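Local structure of rhamnosidase B (2OKX) at residues Y219-Q228 with P386-N396; H236-A247 with L337-Y348. The protein probably hydrolyses terminal alpha-L-rhamnose residues from rhamnose-containing glycosides, as a member of glycoside hydrolase family 78. All coordinates share one frame; numbering follows the deposited sequence.

Contact 1. Residues Y219-Q228 with P386-N396; sequences YAAALDLRNQ and PFEPSLYTEEN
Ala222 and Thr393 make the hydrogen-bonded antiparallel pair that adds the short strand 392-393 to strand 219-223, at one edge of a five-stranded antiparallel sheet in the alpha-L-rhamnosidase D2 region. Backbone bonds of Tyr219, Ala221 and Leu223 pair the other flank of strand 219-223 with strand 314-320. Ala222 N gives to Thr393 O at 2.9 Å, and Thr393 N returns to Ala222 O at 3.3 Å. A water also lies 2.8 Å from Ala222 O. Just past the strand, Asp224 N gives to Leu391 O at 3.0 Å, in the carbonyl plane.

Two tyrosine hydroxyls from opposite directions form a relay. Tyr219 OH donates to Tyr392 OH at 2.6 Å, and Tyr392 OH donates to Glu394 OE2 at 2.7 Å. With CG of Tyr392 anti to the backbone N (chi1 175°), its ring lies alongside Leu223.

Asp224 is the N-cap of helix 225-229. Its OD2 takes the N-H of Asn227 in a nearly straight bond (173°), from above the carboxylate plane, while OD1 is salt-bridged to Arg20. Asn396 caps the next helix: its OD1 accepts from Gly399 N, and ND2 is bonded to His315. Leu391 CD1 packs against helix 225-229, 3.8 Å from both Asn227 CB and Gln228 CB. Leu225 CD2 touches the Phe387 ring edge, and Gln228 CG makes a CH-pi contact over one face, 4.0 Å from the centroid.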
loop_
_atom_site.group_PDB
_atom_site.type_symbol
_atom_site.label_atom_id
_atom_site.label_comp_id
_atom_site.label_asym_id
_atom_site.label_seq_id
_atom_site.Cartn_x
_atom_site.Cartn_y
_atom_site.Cartn_z
ATOM N N TYR A 219 -1.107 -28.686 11.102
ATOM C CA TYR A 219 -1.093 -27.532 11.994
ATOM C C TYR A 219 -0.509 -26.312 11.271
ATOM O O TYR A 219 0.572 -26.389 10.703
ATOM C CB TYR A 219 -0.244 -27.858 13.237
ATOM C CG TYR A 219 -0.048 -26.702 14.194
ATOM C CD1 TYR A 219 -1.095 -26.248 14.999
ATOM C CD2 TYR A 219 1.174 -26.036 14.270
ATOM C CE1 TYR A 219 -0.929 -25.157 15.847
ATOM C CE2 TYR A 219 1.349 -24.946 15.115
ATOM C CZ TYR A 219 0.294 -24.511 15.896
ATOM O OH TYR A 219 0.452 -23.418 16.709
ATOM N N ALA A 220 -1.239 -25.200 11.281
ATOM C CA ALA A 220 -0.775 -23.959 10.653
ATOM C C ALA A 220 -1.328 -22.806 11.473
ATOM O O ALA A 220 -2.540 -22.678 11.638
ATOM C CB ALA A 220 -1.268 -23.867 9.209
ATOM N N ALA A 221 -0.442 -21.964 11.991
ATOM C CA ALA A 221 -0.882 -20.858 12.820
ATOM C C ALA A 221 -0.225 -19.535 12.466
ATOM O O ALA A 221 0.921 -19.492 12.018
ATOM C CB ALA A 221 -0.622 -21.188 14.295
ATOM N N ALA A 222 -0.979 -18.460 12.671
ATOM C CA ALA A 222 -0.498 -17.113 12.415
ATOM C C ALA A 222 -0.365 -16.456 13.786
ATOM O O ALA A 222 -1.331 -16.402 14.559
ATOM C CB ALA A 222 -1.496 -16.350 11.539
ATOM N N LEU A 223 0.835 -15.971 14.087
ATOM C CA LEU A 223 1.111 -15.343 15.374
ATOM C C LEU A 223 1.530 -13.889 15.249
ATOM O O LEU A 223 2.339 -13.544 14.392
ATOM C CB LEU A 223 2.236 -16.090 16.100
ATOM C CG LEU A 223 2.633 -17.513 15.695
ATOM C CD1 LEU A 223 3.800 -17.962 16.571
ATOM C CD2 LEU A 223 1.464 -18.462 15.837
ATOM N N ASP A 224 0.980 -13.035 16.106
ATOM C CA ASP A 224 1.362 -11.632 16.101
ATOM C C ASP A 224 2.396 -11.499 17.218
ATOM O O ASP A 224 2.081 -11.112 18.347
ATOM C CB ASP A 224 0.155 -10.738 16.371
ATOM C CG ASP A 224 0.462 -9.270 16.154
ATOM O OD1 ASP A 224 -0.488 -8.488 15.937
ATOM O OD2 ASP A 224 1.652 -8.894 16.208
ATOM N N LEU A 225 3.632 -11.857 16.889
ATOM C CA LEU A 225 4.733 -11.808 17.839
ATOM C C LEU A 225 5.061 -10.393 18.296
ATOM O O LEU A 225 5.510 -10.191 19.422
ATOM C CB LEU A 225 5.972 -12.465 17.225
ATOM C CG LEU A 225 5.851 -13.965 16.945
ATOM C CD1 LEU A 225 7.108 -14.471 16.247
ATOM C CD2 LEU A 225 5.625 -14.712 18.253
ATOM N N ARG A 226 4.835 -9.414 17.426
ATOM C CA ARG A 226 5.110 -8.019 17.761
ATOM C C ARG A 226 4.281 -7.576 18.967
ATOM O O ARG A 226 4.822 -7.068 19.950
ATOM C CB ARG A 226 4.801 -7.118 16.556
ATOM C CG ARG A 226 4.879 -5.613 16.830
ATOM C CD ARG A 226 4.327 -4.839 15.636
ATOM N NE ARG A 226 4.097 -3.423 15.912
ATOM C CZ ARG A 226 5.035 -2.480 15.870
ATOM N NH1 ARG A 226 4.719 -1.217 16.138
ATOM N NH2 ARG A 226 6.282 -2.793 15.555
ATOM N N ASN A 227 2.967 -7.773 18.895
ATOM C CA ASN A 227 2.092 -7.373 19.987
ATOM C C ASN A 227 2.193 -8.317 21.194
ATOM O O ASN A 227 1.879 -7.927 22.319
ATOM C CB ASN A 227 0.635 -7.280 19.503
ATOM C CG ASN A 227 0.409 -6.141 18.507
ATOM O OD1 ASN A 227 1.270 -5.274 18.315
ATOM N ND2 ASN A 227 -0.762 -6.132 17.880
ATOM N N GLN A 228 2.641 -9.549 20.965
ATOM C CA GLN A 228 2.785 -10.516 22.050
ATOM C C GLN A 228 4.038 -10.243 22.888
ATOM O O GLN A 228 3.993 -10.311 24.119
ATOM C CB GLN A 228 2.839 -11.943 21.487
ATOM C CG GLN A 228 3.408 -13.000 22.447
ATOM C CD GLN A 228 2.524 -13.267 23.661
ATOM O OE1 GLN A 228 2.926 -13.975 24.592
ATOM N NE2 GLN A 228 1.319 -12.709 23.656
ATOM N N PRO A 386 2.216 -17.024 28.777
ATOM C CA PRO A 386 1.193 -17.602 27.905
ATOM C C PRO A 386 1.036 -16.689 26.688
ATOM O O PRO A 386 1.368 -15.505 26.752
ATOM C CB PRO A 386 -0.048 -17.609 28.790
ATOM C CG PRO A 386 0.145 -16.383 29.620
ATOM C CD PRO A 386 1.610 -16.468 29.999
ATOM N N PHE A 387 0.539 -17.243 25.586
ATOM C CA PHE A 387 0.346 -16.476 24.358
ATOM C C PHE A 387 -1.039 -15.839 24.371
ATOM O O PHE A 387 -2.036 -16.543 24.497
ATOM C CB PHE A 387 0.468 -17.402 23.151
ATOM C CG PHE A 387 0.988 -16.724 21.917
ATOM C CD1 PHE A 387 2.290 -16.953 21.483
ATOM C CD2 PHE A 387 0.188 -15.837 21.206
ATOM C CE1 PHE A 387 2.793 -16.306 20.353
ATOM C CE2 PHE A 387 0.678 -15.182 20.075
ATOM C CZ PHE A 387 1.985 -15.417 19.648
ATOM N N GLU A 388 -1.109 -14.514 24.249
ATOM C CA GLU A 388 -2.403 -13.838 24.252
ATOM C C GLU A 388 -3.273 -14.399 23.122
ATOM O O GLU A 388 -2.923 -14.304 21.949
ATOM C CB GLU A 388 -2.233 -12.323 24.084
ATOM C CG GLU A 388 -3.543 -11.557 24.263
ATOM C CD GLU A 388 -3.398 -10.050 24.113
ATOM O OE1 GLU A 388 -4.422 -9.339 24.241
ATOM O OE2 GLU A 388 -2.271 -9.570 23.868
ATOM N N PRO A 389 -4.423 -14.998 23.473
ATOM C CA PRO A 389 -5.373 -15.597 22.528
ATOM C C PRO A 389 -5.730 -14.778 21.285
ATOM O O PRO A 389 -5.760 -15.312 20.181
ATOM C CB PRO A 389 -6.592 -15.868 23.402
ATOM C CG PRO A 389 -5.969 -16.205 24.723
ATOM C CD PRO A 389 -4.918 -15.127 24.856
ATOM N N SER A 390 -6.003 -13.490 21.465
ATOM C CA SER A 390 -6.380 -12.633 20.345
ATOM C C SER A 390 -5.259 -12.418 19.321
ATOM O O SER A 390 -5.506 -11.929 18.215
ATOM C CB SER A 390 -6.879 -11.281 20.862
ATOM O OG SER A 390 -5.861 -10.582 21.555
ATOM N N LEU A 391 -4.039 -12.797 19.684
ATOM C CA LEU A 391 -2.889 -12.632 18.798
ATOM C C LEU A 391 -2.501 -13.964 18.177
ATOM O O LEU A 391 -1.440 -14.089 17.573
ATOM C CB LEU A 391 -1.691 -12.086 19.590
ATOM C CG LEU A 391 -1.912 -10.826 20.435
ATOM C CD1 LEU A 391 -0.609 -10.437 21.126
ATOM C CD2 LEU A 391 -2.411 -9.693 19.554
ATOM N N TYR A 392 -3.376 -14.953 18.312
ATOM C CA TYR A 392 -3.095 -16.293 17.812
ATOM C C TYR A 392 -4.282 -16.945 17.113
ATOM O O TYR A 392 -5.421 -16.820 17.566
ATOM C CB TYR A 392 -2.672 -17.172 18.993
ATOM C CG TYR A 392 -2.452 -18.625 18.662
ATOM C CD1 TYR A 392 -1.203 -19.084 18.251
ATOM C CD2 TYR A 392 -3.493 -19.551 18.769
ATOM C CE1 TYR A 392 -0.990 -20.425 17.959
ATOM C CE2 TYR A 392 -3.291 -20.898 18.475
ATOM C CZ TYR A 392 -2.039 -21.326 18.073
ATOM O OH TYR A 392 -1.820 -22.654 17.795
ATOM N N THR A 393 -4.013 -17.647 16.015
ATOM C CA THR A 393 -5.068 -18.353 15.294
ATOM C C THR A 393 -4.538 -19.521 14.470
ATOM O O THR A 393 -3.463 -19.443 13.877
ATOM C CB THR A 393 -5.874 -17.421 14.349
ATOM O OG1 THR A 393 -6.987 -18.151 13.809
ATOM C CG2 THR A 393 -4.999 -16.920 13.192
ATOM N N GLU A 394 -5.300 -20.610 14.453
ATOM C CA GLU A 394 -4.938 -21.798 13.693
ATOM C C GLU A 394 -5.711 -21.835 12.372
ATOM O O GLU A 394 -5.652 -22.808 11.627
ATOM C CB GLU A 394 -5.204 -23.058 14.528
ATOM C CG GLU A 394 -4.088 -23.336 15.535
ATOM C CD GLU A 394 -4.464 -24.357 16.598
ATOM O OE1 GLU A 394 -5.205 -25.310 16.287
ATOM O OE2 GLU A 394 -3.997 -24.207 17.748
ATOM N N GLU A 395 -6.445 -20.762 12.098
ATOM C CA GLU A 395 -7.199 -20.639 10.852
ATOM C C GLU A 395 -6.288 -19.735 10.025
ATOM O O GLU A 395 -6.481 -18.525 9.956
ATOM C CB GLU A 395 -8.550 -19.986 11.136
ATOM C CG GLU A 395 -9.363 -20.774 12.169
ATOM C CD GLU A 395 -10.697 -20.144 12.489
ATOM O OE1 GLU A 395 -10.722 -19.108 13.192
ATOM O OE2 GLU A 395 -11.726 -20.685 12.028
ATOM N N ASN A 396 -5.285 -20.358 9.413
ATOM C CA ASN A 396 -4.253 -19.658 8.659
ATOM C C ASN A 396 -4.229 -19.948 7.159
ATOM O O ASN A 396 -3.563 -20.879 6.694
ATOM C CB ASN A 396 -2.903 -20.005 9.302
ATOM C CG ASN A 396 -1.733 -19.340 8.620
ATOM O OD1 ASN A 396 -1.899 -18.431 7.803
ATOM N ND2 ASN A 396 -0.528 -19.784 8.963
HETATM O O HOH W 1 -4.195 -25.160 11.846
HETATM O O HOH W 2 -2.701 -13.930 14.499
HETATM O O HOH W 3 -0.117 -8.332 24.432
#

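Contact 2. Residues H236-A247 with L337-Y348; sequences HANPVSYCGYVA and LATIGTFDQSEY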
loop_
_atom_site.group_PDB
_atom_site.type_symbol
_atom_site.label_atom_id
_atom_site.label_comp_id
_atom_site.label_asym_id
_atom_site.label_seq_id
_atom_site.Cartn_x
_atom_site.Cartn_y
_atom_site.Cartn_z
ATOM N N HIS A 236 1.434 2.189 18.309
ATOM C CA HIS A 236 2.196 2.890 17.280
ATOM C C HIS A 236 2.570 1.923 16.167
ATOM O O HIS A 236 2.352 0.720 16.288
ATOM C CB HIS A 236 3.469 3.510 17.864
ATOM C CG HIS A 236 4.479 2.501 18.309
ATOM N ND1 HIS A 236 4.600 2.094 19.621
ATOM C CD2 HIS A 236 5.390 1.787 17.607
ATOM C CE1 HIS A 236 5.543 1.173 19.707
ATOM N NE2 HIS A 236 6.038 0.968 18.500
ATOM N N ALA A 237 3.139 2.450 15.087
ATOM C CA ALA A 237 3.529 1.616 13.959
ATOM C C ALA A 237 5.016 1.726 13.666
ATOM O O ALA A 237 5.442 1.586 12.520
ATOM C CB ALA A 237 2.719 1.993 12.721
ATOM N N ASN A 238 5.805 2.003 14.701
ATOM C CA ASN A 238 7.248 2.091 14.541
ATOM C C ASN A 238 7.802 0.689 14.714
ATOM O O ASN A 238 7.192 -0.150 15.373
ATOM C CB ASN A 238 7.876 2.990 15.609
ATOM C CG ASN A 238 7.413 4.422 15.516
ATOM O OD1 ASN A 238 7.448 5.031 14.444
ATOM N ND2 ASN A 238 6.989 4.979 16.645
ATOM N N PRO A 239 8.954 0.409 14.102
ATOM C CA PRO A 239 9.538 -0.922 14.246
ATOM C C PRO A 239 9.970 -1.130 15.697
ATOM O O PRO A 239 10.405 -0.188 16.355
ATOM C CB PRO A 239 10.752 -0.872 13.322
ATOM C CG PRO A 239 10.360 0.123 12.281
ATOM C CD PRO A 239 9.670 1.195 13.083
ATOM N N VAL A 240 9.825 -2.348 16.199
ATOM C CA VAL A 240 10.281 -2.654 17.551
ATOM C C VAL A 240 11.130 -3.902 17.418
ATOM O O VAL A 240 11.010 -4.640 16.440
ATOM C CB VAL A 240 9.121 -2.957 18.543
ATOM C CG1 VAL A 240 8.171 -1.782 18.616
ATOM C CG2 VAL A 240 8.390 -4.226 18.135
ATOM N N SER A 241 12.011 -4.126 18.381
ATOM C CA SER A 241 12.835 -5.323 18.363
ATOM C C SER A 241 12.609 -6.023 19.690
ATOM O O SER A 241 12.389 -5.372 20.713
ATOM C CB SER A 241 14.312 -4.968 18.201
ATOM O OG SER A 241 14.567 -4.422 16.917
ATOM N N TYR A 242 12.616 -7.346 19.667
ATOM C CA TYR A 242 12.434 -8.113 20.886
ATOM C C TYR A 242 13.368 -9.300 20.892
ATOM O O TYR A 242 13.801 -9.778 19.844
ATOM C CB TYR A 242 10.978 -8.584 21.051
ATOM C CG TYR A 242 10.334 -9.152 19.806
ATOM C CD1 TYR A 242 9.417 -8.398 19.067
ATOM C CD2 TYR A 242 10.642 -10.439 19.360
ATOM C CE1 TYR A 242 8.823 -8.913 17.910
ATOM C CE2 TYR A 242 10.055 -10.959 18.206
ATOM C CZ TYR A 242 9.148 -10.188 17.487
ATOM O OH TYR A 242 8.576 -10.697 16.339
ATOM N N CYS A 243 13.683 -9.765 22.094
ATOM C CA CYS A 243 14.573 -10.895 22.284
ATOM C C CYS A 243 13.804 -11.976 23.033
ATOM O O CYS A 243 13.237 -11.718 24.091
ATOM C CB CYS A 243 15.786 -10.454 23.105
ATOM S SG CYS A 243 16.966 -11.765 23.454
ATOM N N GLY A 244 13.778 -13.183 22.483
ATOM C CA GLY A 244 13.061 -14.259 23.136
ATOM C C GLY A 244 12.802 -15.437 22.222
ATOM O O GLY A 244 13.341 -15.511 21.115
ATOM N N TYR A 245 11.970 -16.364 22.688
ATOM C CA TYR A 245 11.646 -17.557 21.911
ATOM C C TYR A 245 10.160 -17.865 21.922
ATOM O O TYR A 245 9.390 -17.296 22.693
ATOM C CB TYR A 245 12.330 -18.803 22.484
ATOM C CG TYR A 245 13.815 -18.720 22.712
ATOM C CD1 TYR A 245 14.337 -18.082 23.836
ATOM C CD2 TYR A 245 14.702 -19.311 21.815
ATOM C CE1 TYR A 245 15.713 -18.039 24.061
ATOM C CE2 TYR A 245 16.074 -19.274 22.029
ATOM C CZ TYR A 245 16.571 -18.637 23.151
ATOM O OH TYR A 245 17.930 -18.596 23.349
ATOM N N VAL A 246 9.774 -18.779 21.044
ATOM C CA VAL A 246 8.411 -19.277 20.998
ATOM C C VAL A 246 8.644 -20.704 21.462
ATOM O O VAL A 246 9.584 -21.352 21.003
ATOM C CB VAL A 246 7.827 -19.311 19.574
ATOM C CG1 VAL A 246 6.613 -20.243 19.539
ATOM C CG2 VAL A 246 7.409 -17.912 19.153
ATOM N N ALA A 247 7.809 -21.199 22.367
ATOM C CA ALA A 247 8.002 -22.556 22.858
ATOM C C ALA A 247 6.712 -23.354 22.945
ATOM O O ALA A 247 5.652 -22.818 23.273
ATOM C CB ALA A 247 8.681 -22.520 24.221
ATOM N N LEU A 337 0.973 -22.639 22.537
ATOM C CA LEU A 337 2.313 -22.075 22.456
ATOM C C LEU A 337 2.510 -21.084 23.588
ATOM O O LEU A 337 1.548 -20.560 24.147
ATOM C CB LEU A 337 2.521 -21.334 21.125
ATOM C CG LEU A 337 2.301 -22.073 19.805
ATOM C CD1 LEU A 337 2.497 -21.113 18.644
ATOM C CD2 LEU A 337 3.265 -23.228 19.698
ATOM N N ALA A 338 3.769 -20.834 23.915
ATOM C CA ALA A 338 4.127 -19.876 24.948
ATOM C C ALA A 338 5.350 -19.135 24.432
ATOM O O ALA A 338 6.039 -19.621 23.539
ATOM C CB ALA A 338 4.464 -20.599 26.246
ATOM N N THR A 339 5.611 -17.953 24.970
ATOM C CA THR A 339 6.788 -17.216 24.549
ATOM C C THR A 339 7.684 -17.042 25.763
ATOM O O THR A 339 7.201 -16.964 26.892
ATOM C CB THR A 339 6.429 -15.840 23.948
ATOM O OG1 THR A 339 5.674 -15.077 24.893
ATOM C CG2 THR A 339 5.614 -16.022 22.677
ATOM N N ILE A 340 8.989 -17.013 25.526
ATOM C CA ILE A 340 9.962 -16.853 26.596
ATOM C C ILE A 340 10.667 -15.514 26.410
ATOM O O ILE A 340 11.370 -15.305 25.422
ATOM C CB ILE A 340 10.998 -17.988 26.562
ATOM C CG1 ILE A 340 10.279 -19.336 26.494
ATOM C CG2 ILE A 340 11.877 -17.924 27.807
ATOM C CD1 ILE A 340 11.207 -20.530 26.387
ATOM N N GLY A 341 10.469 -14.616 27.371
ATOM C CA GLY A 341 11.058 -13.291 27.306
ATOM C C GLY A 341 10.120 -12.343 28.032
ATOM O O GLY A 341 9.353 -12.788 28.887
ATOM N N THR A 342 10.145 -11.055 27.707
ATOM C CA THR A 342 11.017 -10.485 26.687
ATOM C C THR A 342 12.324 -10.043 27.351
ATOM O O THR A 342 12.330 -9.099 28.136
ATOM C CB THR A 342 10.325 -9.275 26.037
ATOM O OG1 THR A 342 9.007 -9.660 25.622
ATOM C CG2 THR A 342 11.115 -8.777 24.836
ATOM N N PHE A 343 13.421 -10.721 27.027
ATOM C CA PHE A 343 14.714 -10.418 27.629
ATOM C C PHE A 343 15.172 -8.979 27.438
ATOM O O PHE A 343 15.761 -8.389 28.339
ATOM C CB PHE A 343 15.778 -11.391 27.113
ATOM C CG PHE A 343 15.466 -12.834 27.411
ATOM C CD1 PHE A 343 14.884 -13.651 26.444
ATOM C CD2 PHE A 343 15.716 -13.364 28.673
ATOM C CE1 PHE A 343 14.552 -14.975 26.731
ATOM C CE2 PHE A 343 15.389 -14.687 28.972
ATOM C CZ PHE A 343 14.806 -15.495 27.998
ATOM N N ASP A 344 14.903 -8.419 26.265
ATOM C CA ASP A 344 15.263 -7.040 25.972
ATOM C C ASP A 344 14.440 -6.602 24.764
ATOM O O ASP A 344 13.957 -7.437 24.001
ATOM C CB ASP A 344 16.763 -6.919 25.678
ATOM C CG ASP A 344 17.242 -5.478 25.682
ATOM O OD1 ASP A 344 16.484 -4.604 26.147
ATOM O OD2 ASP A 344 18.377 -5.218 25.233
ATOM N N GLN A 345 14.271 -5.297 24.600
ATOM C CA GLN A 345 13.485 -4.773 23.491
ATOM C C GLN A 345 13.858 -3.335 23.188
ATOM O O GLN A 345 14.677 -2.733 23.882
ATOM C CB GLN A 345 12.002 -4.832 23.841
ATOM C CG GLN A 345 11.698 -4.198 25.184
ATOM C CD GLN A 345 10.229 -4.206 25.521
ATOM O OE1 GLN A 345 9.473 -3.343 25.081
ATOM N NE2 GLN A 345 9.810 -5.192 26.301
ATOM N N SER A 346 13.245 -2.786 22.147
ATOM C CA SER A 346 13.500 -1.410 21.762
ATOM C C SER A 346 12.544 -0.979 20.658
ATOM O O SER A 346 11.975 -1.814 19.954
ATOM C CB SER A 346 14.950 -1.240 21.297
ATOM O OG SER A 346 15.223 -2.016 20.146
ATOM N N GLU A 347 12.359 0.330 20.539
ATOM C CA GLU A 347 11.492 0.913 19.526
ATOM C C GLU A 347 12.385 1.786 18.665
ATOM O O GLU A 347 13.167 2.581 19.185
ATOM C CB GLU A 347 10.400 1.759 20.179
ATOM C CG GLU A 347 9.549 2.543 19.193
ATOM C CD GLU A 347 8.450 3.328 19.878
ATOM O OE1 GLU A 347 8.520 3.477 21.114
ATOM O OE2 GLU A 347 7.522 3.804 19.184
ATOM N N TYR A 348 12.265 1.642 17.351
ATOM C CA TYR A 348 13.101 2.400 16.436
ATOM C C TYR A 348 12.423 3.573 15.739
ATOM O O TYR A 348 11.452 3.399 15.007
ATOM C CB TYR A 348 13.686 1.455 15.384
ATOM C CG TYR A 348 14.625 2.119 14.405
ATOM C CD1 TYR A 348 15.780 2.769 14.844
ATOM C CD2 TYR A 348 14.370 2.085 13.032
ATOM C CE1 TYR A 348 16.658 3.365 13.943
ATOM C CE2 TYR A 348 15.242 2.678 12.122
ATOM C CZ TYR A 348 16.384 3.314 12.585
ATOM O OH TYR A 348 17.251 3.897 11.692
#
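Glu347 lays its carboxylate on one face of the His236 ring, with OE2 over the ring centre, 3.1 Å above the plane. The two planes are 20° apart, so the groups are stacked. At the edge of this ring lie Asn238 N and Val240 CG1. The Phe343 ring has Gly341 CA over one face, offset toward the rim, and Gly244 CA at its edge, 3.8 Å from CD1. Cys243 SG approaches it obliquely in a sulfur-aromatic contact.

The extended chain of Glu347, with CG anti to the backbone N (chi1 173°), carries the carboxylate to both partners. Asn238 ND2 donates to Glu347 OE2 at 2.8 Å, on the anti side, while Asn238 OD1 accepts from Ser623 N. With an alanine in place of Glu347, Asn238 ND2 would probably lose this acceptor and the His236 ring its stacking partner.

The backbones form two antiparallel ladders, 240-242 with 345-347 and 245-247 with 338-340, within a second antiparallel sheet of the D2 region. The register shifts by two residues between them, where a cis peptide precedes Thr342. A side chain on Gly244 would clash with Ile340 O. In the second ladder Tyr245 and Ile340 exchange backbone bonds, 3.0 Å for Tyr245 N to Ile340 O and 2.9 Å for Ile340 N to Tyr245 O.

Strand 297-309 pairs with strand 240-252 as well. Helix 225-229 packs on the face of Val240, Tyr242 and Thr339, and helix 362-370 on the face of Tyr245 and Ile340.

Overall arrangement
Both contacts are largely buried, and both bring strands together between segments far apart in the sequence. They belong to different antiparallel sheets. Contact 1 adds an edge strand with few backbone bonds, and a tyrosine relay, helix caps and waters supplement them. Contact 2 relies on two backbone ladders, with apolar packing at one end and a polar cluster at the other. Helix 225-229 joins them: it begins in contact 1 and packs against contact 2. Its Arg226 NH1 gives to the backbone O atoms of His236 and Asn238, and Leu225 packs on Tyr242. Phe387 CB also meets Leu337 O.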